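Local coordinates for protein 2-dehydropantoate 2-reductase (Enterococcus faecium, PDB 3WFI) that acts as an NAD-dependent D-mandelate dehydrogenase of the ketopantoate reductase family, interconverting D-mandelate and the corresponding 2-keto acid, at residues Gln150-Gly155 and Asn179-Ile184; Val222-Lys227 and Pro293-Leu298; Thr213-Val218 and His244-Phe249. All blocks are in the same frame, centred on the assembly; numbering follows the deposited sequence.

Contact 1. Residues Gln150-Gly155 and Asn179-Ile184; sequences QNLGDG and NIHYSI
The side-chain amide oxygen of Gln150, near the end of strand 147-151, reaches the first turn of helix 180-191. Its firm hydrogen bond is with His181, whose backbone N lies 2.9 Å from Gln150 OE1, with an N-H...O angle of 151°; the donor stands 22° out of the carbonyl plane. Ile180 N is also close to Gln150 OE1, at 3.0 Å. Glutamine suits the place because its chain is long enough to cross from the sheet: chi1 of -172° sets CG anti to the backbone N, and the extended chain beyond CG carries the amide to the helix. A water accepts from Tyr182 N at 3.1 Å and gives a long, weak bond to Gln150 OE1. On the other branch, Gln150 NE2 donates weakly to Asp178 O, consistent with the modelled turn of the amide. Asn151, the last residue of the strand, donates through ND2 to Gly153 O at 2.7 Å.

Apolar contacts accompany these bonds. Gln150 CB packs against Ile180 CB at 3.8 Å, and the side chain of Ile180 comes within about 7 Å of that of Asn105, an NAD-binding residue. Leu152 crosses the His181 side chain at about a right angle and lays one methyl over the imidazole, a CH-pi contact with CD2 4.0 Å from the ring centroid and displaced toward the rim.

The contact joins the Rossmann-type sheet to the first of the C-terminal helices. Asn179 occupies the N-cap position but makes no capping bond with its side chain. Gln150 OE1 takes the N-H of His181 with Ile180 N nearby, and the partial negative charge of this carbonyl oxygen would suit the positive end of the helix.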
loop_
_atom_site.group_PDB
_atom_site.type_symbol
_atom_site.label_atom_id
_atom_site.label_comp_id
_atom_site.label_asym_id
_atom_site.label_seq_id
_atom_site.Cartn_x
_atom_site.Cartn_y
_atom_site.Cartn_z
ATOM N N GLN B 150 5.563 18.992 -28.299
ATOM C CA GLN B 150 6.266 17.874 -28.895
ATOM C C GLN B 150 5.306 16.897 -29.567
ATOM O O GLN B 150 4.210 16.657 -29.074
ATOM C CB GLN B 150 7.048 17.126 -27.817
ATOM C CG GLN B 150 7.977 16.059 -28.379
ATOM C CD GLN B 150 8.903 15.466 -27.340
ATOM O OE1 GLN B 150 8.765 15.722 -26.140
ATOM N NE2 GLN B 150 9.885 14.689 -27.806
ATOM N N ASN B 151 5.746 16.330 -30.682
ATOM C CA ASN B 151 5.038 15.230 -31.322
ATOM C C ASN B 151 5.156 13.945 -30.501
ATOM O O ASN B 151 6.215 13.628 -29.979
ATOM C CB ASN B 151 5.560 14.985 -32.749
ATOM C CG ASN B 151 7.035 14.618 -32.782
ATOM O OD1 ASN B 151 7.888 15.429 -32.429
ATOM N ND2 ASN B 151 7.339 13.398 -33.196
ATOM N N LEU B 152 4.066 13.206 -30.394
ATOM C CA LEU B 152 4.132 11.814 -29.931
ATOM C C LEU B 152 4.403 10.779 -31.012
ATOM O O LEU B 152 4.923 9.709 -30.706
ATOM C CB LEU B 152 2.857 11.432 -29.212
ATOM C CG LEU B 152 2.687 12.188 -27.912
ATOM C CD1 LEU B 152 1.395 11.742 -27.265
ATOM C CD2 LEU B 152 3.856 11.931 -26.986
ATOM N N GLY B 153 4.051 11.056 -32.258
ATOM C CA GLY B 153 4.259 10.056 -33.303
ATOM C C GLY B 153 5.609 10.177 -33.977
ATOM O O GLY B 153 6.083 11.281 -34.241
ATOM N N ASP B 154 6.206 9.029 -34.291
ATOM C CA ASP B 154 7.525 8.964 -34.918
ATOM C C ASP B 154 7.502 9.751 -36.204
ATOM O O ASP B 154 6.536 9.669 -36.959
ATOM C CB ASP B 154 7.886 7.508 -35.270
ATOM C CG ASP B 154 8.116 6.626 -34.054
ATOM O OD1 ASP B 154 8.477 7.110 -32.955
ATOM O OD2 ASP B 154 7.976 5.403 -34.216
ATOM N N GLY B 155 8.549 10.531 -36.443
ATOM C CA GLY B 155 8.700 11.252 -37.698
ATOM C C GLY B 155 7.819 12.480 -37.877
ATOM O O GLY B 155 7.768 13.039 -38.973
ATOM N N ASN B 179 12.034 17.582 -25.338
ATOM C CA ASN B 179 12.213 17.125 -23.962
ATOM C C ASN B 179 10.919 17.134 -23.171
ATOM O O ASN B 179 10.940 16.819 -21.980
ATOM C CB ASN B 179 13.264 17.990 -23.278
ATOM C CG ASN B 179 13.740 17.415 -21.956
ATOM O OD1 ASN B 179 13.589 18.050 -20.913
ATOM N ND2 ASN B 179 14.296 16.199 -21.987
ATOM N N ILE B 180 9.796 17.419 -23.845
ATOM C CA ILE B 180 8.482 17.560 -23.190
ATOM C C ILE B 180 8.036 16.219 -22.602
ATOM O O ILE B 180 7.542 16.158 -21.483
ATOM C CB ILE B 180 7.369 18.010 -24.175
ATOM C CG1 ILE B 180 7.681 19.365 -24.788
ATOM C CG2 ILE B 180 6.013 18.071 -23.482
ATOM C CD1 ILE B 180 7.934 20.466 -23.781
ATOM N N HIS B 181 8.195 15.155 -23.376
ATOM C CA HIS B 181 7.665 13.846 -23.005
ATOM C C HIS B 181 8.417 13.359 -21.759
ATOM O O HIS B 181 7.821 12.883 -20.789
ATOM C CB HIS B 181 7.856 12.870 -24.162
ATOM C CG HIS B 181 6.973 11.666 -24.109
ATOM N ND1 HIS B 181 6.157 11.366 -23.038
ATOM C CD2 HIS B 181 6.800 10.669 -25.008
ATOM C CE1 HIS B 181 5.510 10.241 -23.289
ATOM N NE2 HIS B 181 5.890 9.793 -24.473
ATOM N N TYR B 182 9.739 13.508 -21.799
ATOM C CA TYR B 182 10.600 13.161 -20.682
ATOM C C TYR B 182 10.210 13.942 -19.448
ATOM O O TYR B 182 10.064 13.355 -18.380
ATOM C CB TYR B 182 12.059 13.458 -21.014
ATOM C CG TYR B 182 13.055 13.034 -19.938
ATOM C CD1 TYR B 182 13.807 11.880 -20.074
ATOM C CD2 TYR B 182 13.251 13.812 -18.795
ATOM C CE1 TYR B 182 14.733 11.512 -19.116
ATOM C CE2 TYR B 182 14.166 13.451 -17.814
ATOM C CZ TYR B 182 14.908 12.294 -17.981
ATOM O OH TYR B 182 15.803 11.917 -17.008
ATOM N N SER B 183 10.026 15.258 -19.591
ATOM C CA SER B 183 9.787 16.110 -18.434
ATOM C C SER B 183 8.410 15.840 -17.834
ATOM O O SER B 183 8.226 15.948 -16.617
ATOM C CB SER B 183 9.986 17.606 -18.760
ATOM O OG SER B 183 8.746 18.253 -18.914
ATOM N N ILE B 184 7.457 15.439 -18.678
ATOM C CA ILE B 184 6.127 15.047 -18.224
ATOM C C ILE B 184 6.211 13.729 -17.402
ATOM O O ILE B 184 5.531 13.574 -16.380
ATOM C CB ILE B 184 5.126 14.858 -19.412
ATOM C CG1 ILE B 184 4.824 16.134 -20.211
ATOM C CG2 ILE B 184 3.813 14.219 -18.949
ATOM C CD1 ILE B 184 5.423 17.443 -19.766
HETATM O O HOH W 1 11.131 13.781 -24.563
#

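Contact 2. Residues Val222-Lys227 and Pro293-Leu298; sequences VNEFAK and PYCDFL
Helix 214-231, carrying Glu224, meets the first turn of helix 293-308, carrying Cys295: the axes of the segments 222-227 and 293-298 approach to 9.5 Å, with a signed crossing angle of -117°. The CA atoms of Glu224 and Cys295 are 7.6 Å apart, the closest CA pair of the two segments. This is helix packing inside the helical C-terminal domain of the 6-phosphogluconate dehydrogenase type, with a carboxylate of one helix set against the N-terminal end of another.

Glu224 grips that end with both oxygens. Tyr294 N donates to Glu224 OE2 at 2.8 Å, and Cys295 N donates to Glu224 OE1 at 2.9 Å; each oxygen uses its syn lone pair, and each N-H...O angle is 157°. The chain reaches across because CG is anti to the carbonyl carbon and CD then continues extended (chi2 -176°). Glutamate fits well: two oxygens match two successive first-turn N-H groups, and the buried negative charge would be favoured by the positive end of the helix dipole. Pro293 has no N-H to offer, which suits a first helical position, and its ring methylene CD lies 3.1 Å from Glu224 OE2.

The ring of Tyr294 leads away from Glu224 toward the second subunit, where its OH bonds to Glu300 of that subunit and its ring stacks with Phe297 of that subunit. The same helix end therefore serves the fold and the dimer interface.

Beside the polar pair, Cys295 adds a small, polarisable thiol next to Phe225. Its sulfur approaches the Phe225 ring obliquely, in a sulfur-aromatic contact, with Cys295 SG 3.7 Å from Phe225 CE1.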
loop_
_atom_site.group_PDB
_atom_site.type_symbol
_atom_site.label_atom_id
_atom_site.label_comp_id
_atom_site.label_asym_id
_atom_site.label_seq_id
_atom_site.Cartn_x
_atom_site.Cartn_y
_atom_site.Cartn_z
ATOM N N VAL B 222 9.334 4.812 -8.823
ATOM C CA VAL B 222 9.979 5.477 -9.956
ATOM C C VAL B 222 10.484 4.441 -10.969
ATOM O O VAL B 222 10.397 4.647 -12.178
ATOM C CB VAL B 222 11.121 6.405 -9.497
ATOM C CG1 VAL B 222 11.938 6.888 -10.679
ATOM C CG2 VAL B 222 10.564 7.593 -8.735
ATOM N N ASN B 223 10.974 3.305 -10.476
ATOM C CA ASN B 223 11.413 2.244 -11.382
ATOM C C ASN B 223 10.293 1.662 -12.206
ATOM O O ASN B 223 10.491 1.313 -13.362
ATOM C CB ASN B 223 12.175 1.156 -10.632
ATOM C CG ASN B 223 13.641 1.445 -10.589
ATOM O OD1 ASN B 223 14.340 1.273 -11.586
ATOM N ND2 ASN B 223 14.123 1.879 -9.447
ATOM N N GLU B 224 9.101 1.581 -11.627
ATOM C CA GLU B 224 7.930 1.143 -12.376
ATOM C C GLU B 224 7.584 2.150 -13.483
ATOM O O GLU B 224 7.391 1.765 -14.638
ATOM C CB GLU B 224 6.725 0.914 -11.443
ATOM C CG GLU B 224 6.932 -0.224 -10.457
ATOM C CD GLU B 224 5.719 -0.528 -9.595
ATOM O OE1 GLU B 224 4.683 0.155 -9.740
ATOM O OE2 GLU B 224 5.827 -1.435 -8.741
ATOM N N PHE B 225 7.510 3.428 -13.135
ATOM C CA PHE B 225 7.325 4.500 -14.133
ATOM C C PHE B 225 8.362 4.394 -15.266
ATOM O O PHE B 225 8.029 4.499 -16.452
ATOM C CB PHE B 225 7.441 5.887 -13.470
ATOM C CG PHE B 225 6.162 6.394 -12.844
ATOM C CD1 PHE B 225 5.646 5.821 -11.691
ATOM C CD2 PHE B 225 5.487 7.497 -13.399
ATOM C CE1 PHE B 225 4.485 6.312 -11.102
ATOM C CE2 PHE B 225 4.327 7.990 -12.818
ATOM C CZ PHE B 225 3.833 7.401 -11.662
ATOM N N ALA B 226 9.622 4.181 -14.885
ATOM C CA ALA B 226 10.736 4.134 -15.844
ATOM C C ALA B 226 10.693 2.922 -16.782
ATOM O O ALA B 226 11.034 3.038 -17.957
ATOM C CB ALA B 226 12.050 4.174 -15.103
ATOM N N LYS B 227 10.289 1.765 -16.255
ATOM C CA LYS B 227 10.139 0.555 -17.071
ATOM C C LYS B 227 9.073 0.737 -18.139
ATOM O O LYS B 227 9.259 0.354 -19.294
ATOM C CB LYS B 227 9.794 -0.662 -16.203
ATOM C CG LYS B 227 10.986 -1.392 -15.646
ATOM C CD LYS B 227 10.594 -2.669 -14.902
ATOM C CE LYS B 227 11.819 -3.312 -14.235
ATOM N NZ LYS B 227 12.429 -2.496 -13.135
ATOM N N PRO B 293 3.385 -3.409 -9.478
ATOM C CA PRO B 293 2.643 -3.734 -8.267
ATOM C C PRO B 293 2.510 -2.585 -7.275
ATOM O O PRO B 293 1.467 -2.474 -6.642
ATOM C CB PRO B 293 3.446 -4.882 -7.661
ATOM C CG PRO B 293 4.828 -4.706 -8.203
ATOM C CD PRO B 293 4.631 -4.192 -9.591
ATOM N N TYR B 294 3.545 -1.754 -7.126
ATOM C CA TYR B 294 3.442 -0.625 -6.191
ATOM C C TYR B 294 2.415 0.395 -6.700
ATOM O O TYR B 294 1.631 0.918 -5.932
ATOM C CB TYR B 294 4.812 0.043 -5.927
ATOM C CG TYR B 294 5.666 -0.629 -4.854
ATOM C CD1 TYR B 294 5.786 -2.011 -4.772
ATOM C CD2 TYR B 294 6.350 0.138 -3.918
ATOM C CE1 TYR B 294 6.577 -2.603 -3.809
ATOM C CE2 TYR B 294 7.137 -0.437 -2.940
ATOM C CZ TYR B 294 7.247 -1.812 -2.887
ATOM O OH TYR B 294 8.027 -2.407 -1.929
ATOM N N CYS B 295 2.393 0.653 -8.005
ATOM C CA CYS B 295 1.371 1.542 -8.587
ATOM C C CYS B 295 -0.018 0.930 -8.432
ATOM O O CYS B 295 -0.974 1.638 -8.097
ATOM C CB CYS B 295 1.669 1.856 -10.064
ATOM S SG CYS B 295 3.047 2.993 -10.364
ATOM N N ASP B 296 -0.125 -0.382 -8.642
ATOM C CA ASP B 296 -1.400 -1.108 -8.421
ATOM C C ASP B 296 -1.878 -0.942 -6.961
ATOM O O ASP B 296 -3.014 -0.548 -6.698
ATOM C CB ASP B 296 -1.236 -2.596 -8.719
ATOM C CG ASP B 296 -0.902 -2.898 -10.194
ATOM O OD1 ASP B 296 -0.840 -1.976 -11.054
ATOM O OD2 ASP B 296 -0.655 -4.089 -10.483
ATOM N N PHE B 297 -0.989 -1.255 -6.028
ATOM C CA PHE B 297 -1.304 -1.265 -4.581
ATOM C C PHE B 297 -1.603 0.138 -4.049
ATOM O O PHE B 297 -2.567 0.329 -3.307
ATOM C CB PHE B 297 -0.134 -1.892 -3.815
ATOM C CG PHE B 297 -0.466 -2.396 -2.425
ATOM C CD1 PHE B 297 0.558 -2.871 -1.620
ATOM C CD2 PHE B 297 -1.769 -2.448 -1.927
ATOM C CE1 PHE B 297 0.311 -3.351 -0.355
ATOM C CE2 PHE B 297 -2.018 -2.924 -0.654
ATOM C CZ PHE B 297 -0.982 -3.376 0.138
ATOM N N LEU B 298 -0.788 1.113 -4.431
ATOM C CA LEU B 298 -0.998 2.481 -3.994
ATOM C C LEU B 298 -2.353 2.990 -4.498
ATOM O O LEU B 298 -3.081 3.660 -3.770
ATOM C CB LEU B 298 0.140 3.396 -4.461
ATOM C CG LEU B 298 0.150 4.807 -3.861
ATOM C CD1 LEU B 298 0.015 4.780 -2.344
ATOM C CD2 LEU B 298 1.414 5.552 -4.251
#

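Contact 3. Residues Thr213-Val218 and His244-Phe249; sequences TAHKMV and HCESCF
His215 ND1 donates to Glu246 OE2 at 2.7 Å, a His-carboxylate hydrogen bond that links two helices of the C-terminal helical domain, 214-231 and 238-246, running in roughly opposite directions. The oxygen sits at the edge of the imidazole, 13° out of its plane, and receives the N-H on its syn lone pair at an angle of 155°. Ring and carboxylate planes are nevertheless turned 64° apart. Glu246 reaches out on an extended chain, its CG anti to the carbonyl carbon. A carboxylate here would be expected to favour a protonated imidazole, though the exposure of His215 should weaken the effect.

Next to this polar pair the contact is apolar. Val218, branched and compact, places CG1 3.8 Å from Cys245 CB, where the helices come close. Ala214 brings only a methyl to the ring tip: its CB lies 4.1 Å from Phe249 CZ. Met194 packs on both Val218 and Phe249, extending the apolar layer toward helix 194-201. Phe249 folds back against its own segment, so that Glu246 CA lies over one face of its ring, 3.8 Å above the plane and toward the rim.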
loop_
_atom_site.group_PDB
_atom_site.type_symbol
_atom_site.label_atom_id
_atom_site.label_comp_id
_atom_site.label_asym_id
_atom_site.label_seq_id
_atom_site.Cartn_x
_atom_site.Cartn_y
_atom_site.Cartn_z
ATOM N N THR B 213 11.690 4.151 5.382
ATOM C CA THR B 213 11.357 3.426 4.140
ATOM C C THR B 213 10.919 4.306 2.963
ATOM O O THR B 213 10.639 3.791 1.869
ATOM C CB THR B 213 10.250 2.378 4.406
ATOM O OG1 THR B 213 9.117 3.004 5.014
ATOM C CG2 THR B 213 10.783 1.248 5.308
ATOM N N ALA B 214 10.831 5.622 3.165
ATOM C CA ALA B 214 10.375 6.512 2.094
ATOM C C ALA B 214 11.257 6.346 0.847
ATOM O O ALA B 214 10.762 6.295 -0.265
ATOM C CB ALA B 214 10.339 7.962 2.568
ATOM N N HIS B 215 12.560 6.224 1.037
ATOM C CA HIS B 215 13.452 6.110 -0.109
ATOM C C HIS B 215 13.150 4.845 -0.909
ATOM O O HIS B 215 13.041 4.890 -2.123
ATOM C CB HIS B 215 14.927 6.143 0.308
ATOM C CG HIS B 215 15.855 5.825 -0.819
ATOM N ND1 HIS B 215 16.110 6.717 -1.837
ATOM C CD2 HIS B 215 16.567 4.712 -1.107
ATOM C CE1 HIS B 215 16.936 6.165 -2.706
ATOM N NE2 HIS B 215 17.222 4.945 -2.291
ATOM N N LYS B 216 12.993 3.725 -0.207
ATOM C CA LYS B 216 12.680 2.479 -0.858
ATOM C C LYS B 216 11.352 2.575 -1.625
ATOM O O LYS B 216 11.242 2.094 -2.752
ATOM C CB LYS B 216 12.649 1.335 0.146
ATOM C CG LYS B 216 12.082 0.031 -0.405
ATOM C CD LYS B 216 12.947 -0.546 -1.528
ATOM C CE LYS B 216 12.597 -2.002 -1.823
ATOM N NZ LYS B 216 11.163 -2.166 -2.148
ATOM N N MET B 217 10.349 3.177 -1.015
ATOM C CA MET B 217 9.020 3.231 -1.650
ATOM C C MET B 217 9.050 4.132 -2.892
ATOM O O MET B 217 8.511 3.785 -3.940
ATOM C CB MET B 217 7.977 3.708 -0.646
ATOM C CG MET B 217 7.728 2.691 0.461
ATOM S SD MET B 217 6.387 3.129 1.593
ATOM C CE MET B 217 7.111 4.554 2.433
ATOM N N VAL B 218 9.706 5.277 -2.760
ATOM C CA VAL B 218 9.880 6.197 -3.877
ATOM C C VAL B 218 10.674 5.513 -5.004
ATOM O O VAL B 218 10.260 5.547 -6.153
ATOM C CB VAL B 218 10.553 7.527 -3.425
ATOM C CG1 VAL B 218 11.002 8.368 -4.624
ATOM C CG2 VAL B 218 9.595 8.324 -2.546
ATOM N N HIS B 244 14.968 14.001 -7.491
ATOM C CA HIS B 244 13.990 15.071 -7.735
ATOM C C HIS B 244 12.707 14.886 -6.910
ATOM O O HIS B 244 12.183 15.842 -6.329
ATOM C CB HIS B 244 13.664 15.151 -9.227
ATOM C CG HIS B 244 12.669 16.215 -9.570
ATOM N ND1 HIS B 244 12.879 17.545 -9.282
ATOM C CD2 HIS B 244 11.466 16.151 -10.191
ATOM C CE1 HIS B 244 11.844 18.257 -9.698
ATOM N NE2 HIS B 244 10.967 17.433 -10.240
ATOM N N CYS B 245 12.193 13.658 -6.866
ATOM C CA CYS B 245 11.083 13.329 -5.973
ATOM C C CYS B 245 11.429 13.663 -4.514
ATOM O O CYS B 245 10.620 14.270 -3.799
ATOM C CB CYS B 245 10.734 11.840 -6.087
ATOM S SG CYS B 245 10.016 11.372 -7.671
ATOM N N GLU B 246 12.629 13.258 -4.090
ATOM C CA GLU B 246 13.051 13.409 -2.703
ATOM C C GLU B 246 13.387 14.845 -2.292
ATOM O O GLU B 246 13.403 15.161 -1.097
ATOM C CB GLU B 246 14.204 12.443 -2.396
ATOM C CG GLU B 246 13.739 10.989 -2.477
ATOM C CD GLU B 246 14.807 9.987 -2.118
ATOM O OE1 GLU B 246 15.987 10.352 -2.012
ATOM O OE2 GLU B 246 14.462 8.804 -1.969
ATOM N N SER B 247 13.630 15.713 -3.267
ATOM C CA SER B 247 13.797 17.141 -2.996
ATOM C C SER B 247 12.535 17.777 -2.388
ATOM O O SER B 247 12.617 18.809 -1.713
ATOM C CB SER B 247 14.207 17.887 -4.277
ATOM O OG SER B 247 13.125 18.026 -5.180
ATOM N N CYS B 248 11.379 17.145 -2.597
ATOM C CA CYS B 248 10.136 17.579 -1.947
ATOM C C CYS B 248 10.129 17.422 -0.430
ATOM O O CYS B 248 9.294 18.026 0.254
ATOM C CB CYS B 248 8.953 16.806 -2.512
ATOM S SG CYS B 248 8.675 17.078 -4.270
ATOM N N PHE B 249 11.029 16.590 0.096
ATOM C CA PHE B 249 11.131 16.368 1.539
ATOM C C PHE B 249 11.701 17.561 2.312
ATOM O O PHE B 249 11.628 17.578 3.541
ATOM C CB PHE B 249 12.044 15.183 1.870
ATOM C CG PHE B 249 11.602 13.857 1.305
ATOM C CD1 PHE B 249 10.265 13.574 1.026
ATOM C CD2 PHE B 249 12.552 12.847 1.115
ATOM C CE1 PHE B 249 9.897 12.325 0.527
ATOM C CE2 PHE B 249 12.190 11.603 0.614
ATOM C CZ PHE B 249 10.859 11.340 0.325
#

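How the contacts relate
From the N terminus, contact 1 comes first: it closes the excursion from strand 147-151 through helix 157-168 and strand 174-176 to helix 180-191, at the passage from one domain to the next. Only later does helix 214-231 open the other two contacts. Contact 3 begins on its first turn and closes at helix 238-246; contact 2 begins further along and closes at helix 293-308, so the two cross. They touch directly, Val222 CG2 meeting Cys245 SG, and both reach the second subunit. Contact 1 stands apart, its centre about 21 Å from that of contact 2 and about 26 Å from that of contact 3.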